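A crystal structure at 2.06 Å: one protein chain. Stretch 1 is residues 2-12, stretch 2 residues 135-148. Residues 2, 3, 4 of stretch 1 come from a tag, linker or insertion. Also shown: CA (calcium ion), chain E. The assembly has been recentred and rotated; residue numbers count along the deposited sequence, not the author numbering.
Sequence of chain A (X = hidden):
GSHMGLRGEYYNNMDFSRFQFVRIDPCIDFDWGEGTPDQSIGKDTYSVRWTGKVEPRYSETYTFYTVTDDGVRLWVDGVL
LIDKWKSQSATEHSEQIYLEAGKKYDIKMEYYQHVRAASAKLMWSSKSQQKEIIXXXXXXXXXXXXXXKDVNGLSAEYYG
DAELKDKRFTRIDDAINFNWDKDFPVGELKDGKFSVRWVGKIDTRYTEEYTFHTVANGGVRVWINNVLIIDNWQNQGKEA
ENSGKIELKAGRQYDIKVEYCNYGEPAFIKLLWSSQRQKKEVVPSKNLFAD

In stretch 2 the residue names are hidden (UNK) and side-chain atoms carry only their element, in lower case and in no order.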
# COMPACT_ATOMS: atom_id res chain seq x y z
N SER A 2 16.23 4.64 -26.21
CA SER A 2 16.18 4.17 -24.79
C SER A 2 15.02 4.84 -24.01
O SER A 2 14.42 4.17 -23.12
CB SER A 2 17.53 4.43 -24.08
OG SER A 2 17.78 3.49 -23.02
N HIS A 3 14.71 6.10 -24.33
CA HIS A 3 13.84 6.96 -23.51
C HIS A 3 12.37 6.72 -23.87
O HIS A 3 11.53 7.29 -23.17
CB HIS A 3 14.27 8.44 -23.60
CG HIS A 3 13.58 9.32 -22.60
ND1 HIS A 3 14.03 9.43 -21.26
CD2 HIS A 3 12.48 10.10 -22.69
CE1 HIS A 3 13.23 10.24 -20.60
NE2 HIS A 3 12.27 10.67 -21.46
N MET A 4 12.06 5.95 -24.92
CA MET A 4 10.67 5.89 -25.46
C MET A 4 9.86 4.84 -24.67
O MET A 4 10.39 3.80 -24.25
CB MET A 4 10.63 5.60 -26.96
CG MET A 4 10.97 6.80 -27.89
SD MET A 4 10.14 8.38 -27.48
CE MET A 4 8.61 8.09 -28.37
N GLY A 5 8.57 5.06 -24.44
CA GLY A 5 7.78 4.11 -23.65
C GLY A 5 6.95 4.81 -22.61
O GLY A 5 6.83 6.05 -22.70
N LEU A 6 6.49 4.06 -21.61
CA LEU A 6 5.91 4.65 -20.38
C LEU A 6 6.79 4.33 -19.20
O LEU A 6 7.41 3.29 -19.21
CB LEU A 6 4.51 4.08 -20.21
CG LEU A 6 3.51 4.48 -21.31
CD1 LEU A 6 2.13 3.86 -21.06
CD2 LEU A 6 3.41 5.98 -21.43
N ARG A 7 6.79 5.18 -18.19
CA ARG A 7 7.39 4.87 -16.88
C ARG A 7 6.50 3.88 -16.15
O ARG A 7 5.36 4.24 -15.85
CB ARG A 7 7.53 6.18 -16.10
CG ARG A 7 8.16 6.03 -14.73
CD ARG A 7 7.79 7.23 -13.86
NE ARG A 7 8.98 8.01 -13.90
CZ ARG A 7 9.23 9.12 -13.19
NH1 ARG A 7 8.31 9.63 -12.37
NH2 ARG A 7 10.40 9.73 -13.34
N GLY A 8 7.07 2.74 -15.78
CA GLY A 8 6.45 1.68 -14.97
C GLY A 8 6.93 1.72 -13.54
O GLY A 8 8.17 1.72 -13.29
N GLU A 9 5.99 1.89 -12.64
CA GLU A 9 6.25 1.83 -11.19
C GLU A 9 5.76 0.44 -10.77
O GLU A 9 4.52 0.17 -10.90
CB GLU A 9 5.53 2.94 -10.39
CG GLU A 9 5.76 4.41 -10.75
CD GLU A 9 4.54 5.32 -10.49
OE1 GLU A 9 3.71 5.02 -9.58
OE2 GLU A 9 4.38 6.29 -11.22
N TYR A 10 6.65 -0.32 -10.13
CA TYR A 10 6.45 -1.72 -9.73
C TYR A 10 6.47 -1.82 -8.23
O TYR A 10 7.42 -1.45 -7.55
CB TYR A 10 7.55 -2.57 -10.36
CG TYR A 10 7.38 -2.73 -11.84
CD1 TYR A 10 7.81 -1.75 -12.71
CD2 TYR A 10 6.77 -3.83 -12.39
CE1 TYR A 10 7.65 -1.89 -14.09
CE2 TYR A 10 6.64 -4.01 -13.77
CZ TYR A 10 7.08 -3.03 -14.63
OH TYR A 10 6.91 -3.17 -15.99
N TYR A 11 5.37 -2.33 -7.69
CA TYR A 11 5.15 -2.38 -6.23
C TYR A 11 4.98 -3.87 -5.87
O TYR A 11 4.27 -4.53 -6.60
CB TYR A 11 3.89 -1.57 -5.94
CG TYR A 11 3.95 -0.10 -6.24
CD1 TYR A 11 3.71 0.36 -7.54
CD2 TYR A 11 4.13 0.83 -5.22
CE1 TYR A 11 3.74 1.70 -7.83
CE2 TYR A 11 4.15 2.18 -5.49
CZ TYR A 11 3.95 2.60 -6.79
OH TYR A 11 4.05 3.90 -7.05
N ASN A 12 5.38 -4.27 -4.66
CA ASN A 12 5.29 -5.67 -4.16
C ASN A 12 3.99 -5.95 -3.41
O ASN A 12 3.81 -7.11 -2.97
CB ASN A 12 6.47 -6.00 -3.22
CG ASN A 12 7.53 -6.75 -3.98
OD1 ASN A 12 7.19 -7.69 -4.67
ND2 ASN A 12 8.80 -6.32 -3.91
N UNK A 135 2.75 1.06 -29.74
CA UNK A 135 4.20 0.97 -29.83
C UNK A 135 4.97 2.11 -29.18
O UNK A 135 4.37 3.12 -28.86
c UNK A 135 2.13 1.56 -30.97
c UNK A 135 4.41 0.95 -31.35
c UNK A 135 3.33 1.87 -31.83
N UNK A 136 6.27 1.89 -28.96
CA UNK A 136 7.13 2.79 -28.16
C UNK A 136 7.27 4.11 -28.87
O UNK A 136 7.49 5.10 -28.18
o UNK A 136 9.15 1.83 -29.07
c UNK A 136 8.51 2.23 -27.88
N UNK A 137 7.19 4.11 -30.19
CA UNK A 137 7.34 5.35 -31.02
C UNK A 137 6.24 6.33 -30.66
O UNK A 137 6.52 7.51 -30.77
c UNK A 137 7.28 5.07 -32.50
o UNK A 137 6.15 4.25 -32.78
N UNK A 138 5.08 5.86 -30.20
CA UNK A 138 3.93 6.75 -29.83
C UNK A 138 3.81 6.98 -28.32
O UNK A 138 2.75 7.50 -27.91
c UNK A 138 3.16 6.55 -32.71
n UNK A 138 2.74 7.80 -32.62
c UNK A 138 2.60 5.58 -31.71
c UNK A 138 2.62 6.13 -30.29
o UNK A 138 4.02 6.19 -33.51
N UNK A 139 4.79 6.60 -27.51
CA UNK A 139 4.67 6.67 -26.02
C UNK A 139 5.87 7.38 -25.42
O UNK A 139 7.02 7.01 -25.75
c UNK A 139 3.34 4.42 -25.86
c UNK A 139 4.52 5.27 -25.42
c UNK A 139 3.59 2.98 -25.47
c UNK A 139 2.01 4.88 -25.26
N UNK A 140 5.61 8.30 -24.50
CA UNK A 140 6.62 9.19 -23.88
C UNK A 140 6.52 9.03 -22.38
O UNK A 140 5.45 9.25 -21.82
o UNK A 140 6.75 11.41 -29.81
c UNK A 140 7.67 11.62 -27.67
c UNK A 140 7.58 11.44 -26.30
c UNK A 140 6.61 11.24 -28.48
c UNK A 140 6.42 10.91 -25.73
c UNK A 140 5.37 10.52 -26.56
c UNK A 140 5.45 10.68 -27.94
c UNK A 140 6.37 10.67 -24.25
N UNK A 141 7.60 8.64 -21.69
CA UNK A 141 7.49 8.31 -20.28
C UNK A 141 7.29 9.59 -19.51
O UNK A 141 7.72 10.60 -19.97
c UNK A 141 8.91 8.31 -22.27
c UNK A 141 9.78 8.05 -21.05
c UNK A 141 8.83 7.64 -19.92
N UNK A 142 6.67 9.53 -18.34
CA UNK A 142 6.63 10.73 -17.49
C UNK A 142 8.00 10.79 -16.83
O UNK A 142 8.63 9.76 -16.77
c UNK A 142 5.48 10.74 -16.53
o UNK A 142 5.47 9.54 -15.83
N UNK A 143 8.43 11.96 -16.41
CA UNK A 143 9.48 12.15 -15.37
C UNK A 143 8.73 12.87 -14.25
O UNK A 143 7.50 12.66 -14.12
c UNK A 143 10.48 13.43 -17.33
o UNK A 143 9.85 14.51 -17.40
o UNK A 143 10.87 12.80 -18.34
c UNK A 143 10.73 12.82 -15.96
N UNK A 144 9.41 13.73 -13.51
CA UNK A 144 8.79 14.37 -12.34
C UNK A 144 8.98 13.47 -11.13
O UNK A 144 9.86 12.61 -11.11
N UNK A 145 8.18 13.64 -10.07
CA UNK A 145 8.51 13.03 -8.80
C UNK A 145 8.47 11.49 -8.91
O UNK A 145 7.41 10.95 -9.24
c UNK A 145 6.79 14.76 -8.58
c UNK A 145 6.91 14.40 -10.05
c UNK A 145 7.44 13.59 -7.84
N UNK A 146 9.60 10.82 -8.67
CA UNK A 146 9.67 9.35 -8.42
C UNK A 146 8.77 9.00 -7.24
O UNK A 146 8.47 9.83 -6.38
c UNK A 146 12.08 8.91 -9.34
c UNK A 146 13.35 8.09 -9.05
c UNK A 146 11.38 8.39 -10.59
c UNK A 146 11.12 8.92 -8.14
N UNK A 147 8.26 7.77 -7.15
CA UNK A 147 7.62 7.31 -5.91
C UNK A 147 8.67 7.25 -4.77
O UNK A 147 9.86 7.04 -5.10
c UNK A 147 7.07 5.86 -7.80
c UNK A 147 8.22 6.76 -8.23
c UNK A 147 7.05 5.92 -6.27
N UNK A 148 8.26 7.43 -3.50
CA UNK A 148 9.18 7.23 -2.33
C UNK A 148 8.90 5.90 -1.62
O UNK A 148 7.73 5.63 -1.26
o UNK A 148 7.81 10.38 -2.67
c UNK A 148 9.11 8.34 -1.27
c UNK A 148 9.04 10.40 -2.67
n UNK A 148 9.73 11.10 -3.54
c UNK A 148 9.84 9.61 -1.67
CA CA E . 3.21 -9.30 -3.13
O HOH W 1 4.88 -9.22 -4.92
O HOH W 2 5.27 -9.41 -1.78
O HOH W 3 3.68 -11.67 -2.79
O HOH W 4 2.67 -8.66 -0.85

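Position 135 has three carbons closing a ring onto the backbone N, out of reach of stretch 1: P135. Position 136 carries one carbon and one oxygen; its CB lies 4.1 Å from M4 CB, and its backbone O is 3.2 Å from M4 CE. It is S136. Position 137 repeats the carbon and oxygen, pointing away: S137. At 138, three carbons end in one oxygen and one nitrogen, the amide of Q138; S137 OG donates to Q138 OE1 at 3.0 Å.

Position 139 has four carbons forked at the second, pointing toward stretch 1, with CB 4.2 Å from L6 CD2: L139. Position 140 is one carbon, then a six-carbon ring bearing an oxygen: Y140. Its CA-to-CB bond points away, yet one ring face receives M4 CE, 3.7 Å from Y140 CE2. M4 belongs to the tag, so this packing is no natural rule.

Position 141 again closes three carbons onto N, leaving no hydrogen to give: P141. Its N sits 2.9 Å from G5 O without bonding, while P141 CB packs 3.6 Å from R7 N. P141 CG lies over a face of the tag-derived H3 ring.

Position 142, one carbon and one oxygen, is S142; its OG is 3.8 Å from R7 CD. Position 143 has two carbons, the second with two oxygens: D143. R7 NH2 approaches its backbone, 3.3 Å from D143 CA, rather than pairing with the carboxylate. Position 144 has no side chain, and its backbone angles would jam a CB against the preceding carbonyl: G144. Position 145 is another closed three-carbon ring, pointing away: P145. Position 146 has four carbons, forked at the second, one tip covering a guanidinium face: L146, with CD2 3.2 Å from R7 NH2.

Position 147 closes three carbons onto N and points toward stretch 1: P147. Its CG meets E9 CG at 3.5 Å and Y11 OH at 3.7 Å; Y11 OH donates to E9 OE1 at 2.8 Å. Position 148, three carbons with a terminal oxygen and nitrogen, is Q148, out of reach.

The contact rests on one backbone hydrogen bond, G5 N to L139 O at 2.8 Å, well aligned at 163°. The proline at 141 offers no N-H to G5 O. Beyond this one bond the contact is packing. R7 is its broadest element: S142 O and D143 CA lie over one guanidinium face, L146 CD2 over the opposite one, and G144 O and P145 O at the edge. The loop wraps the arginine without a salt bridge.

Stretch 2 (135-148) PSSQLYPSDGPLPQ
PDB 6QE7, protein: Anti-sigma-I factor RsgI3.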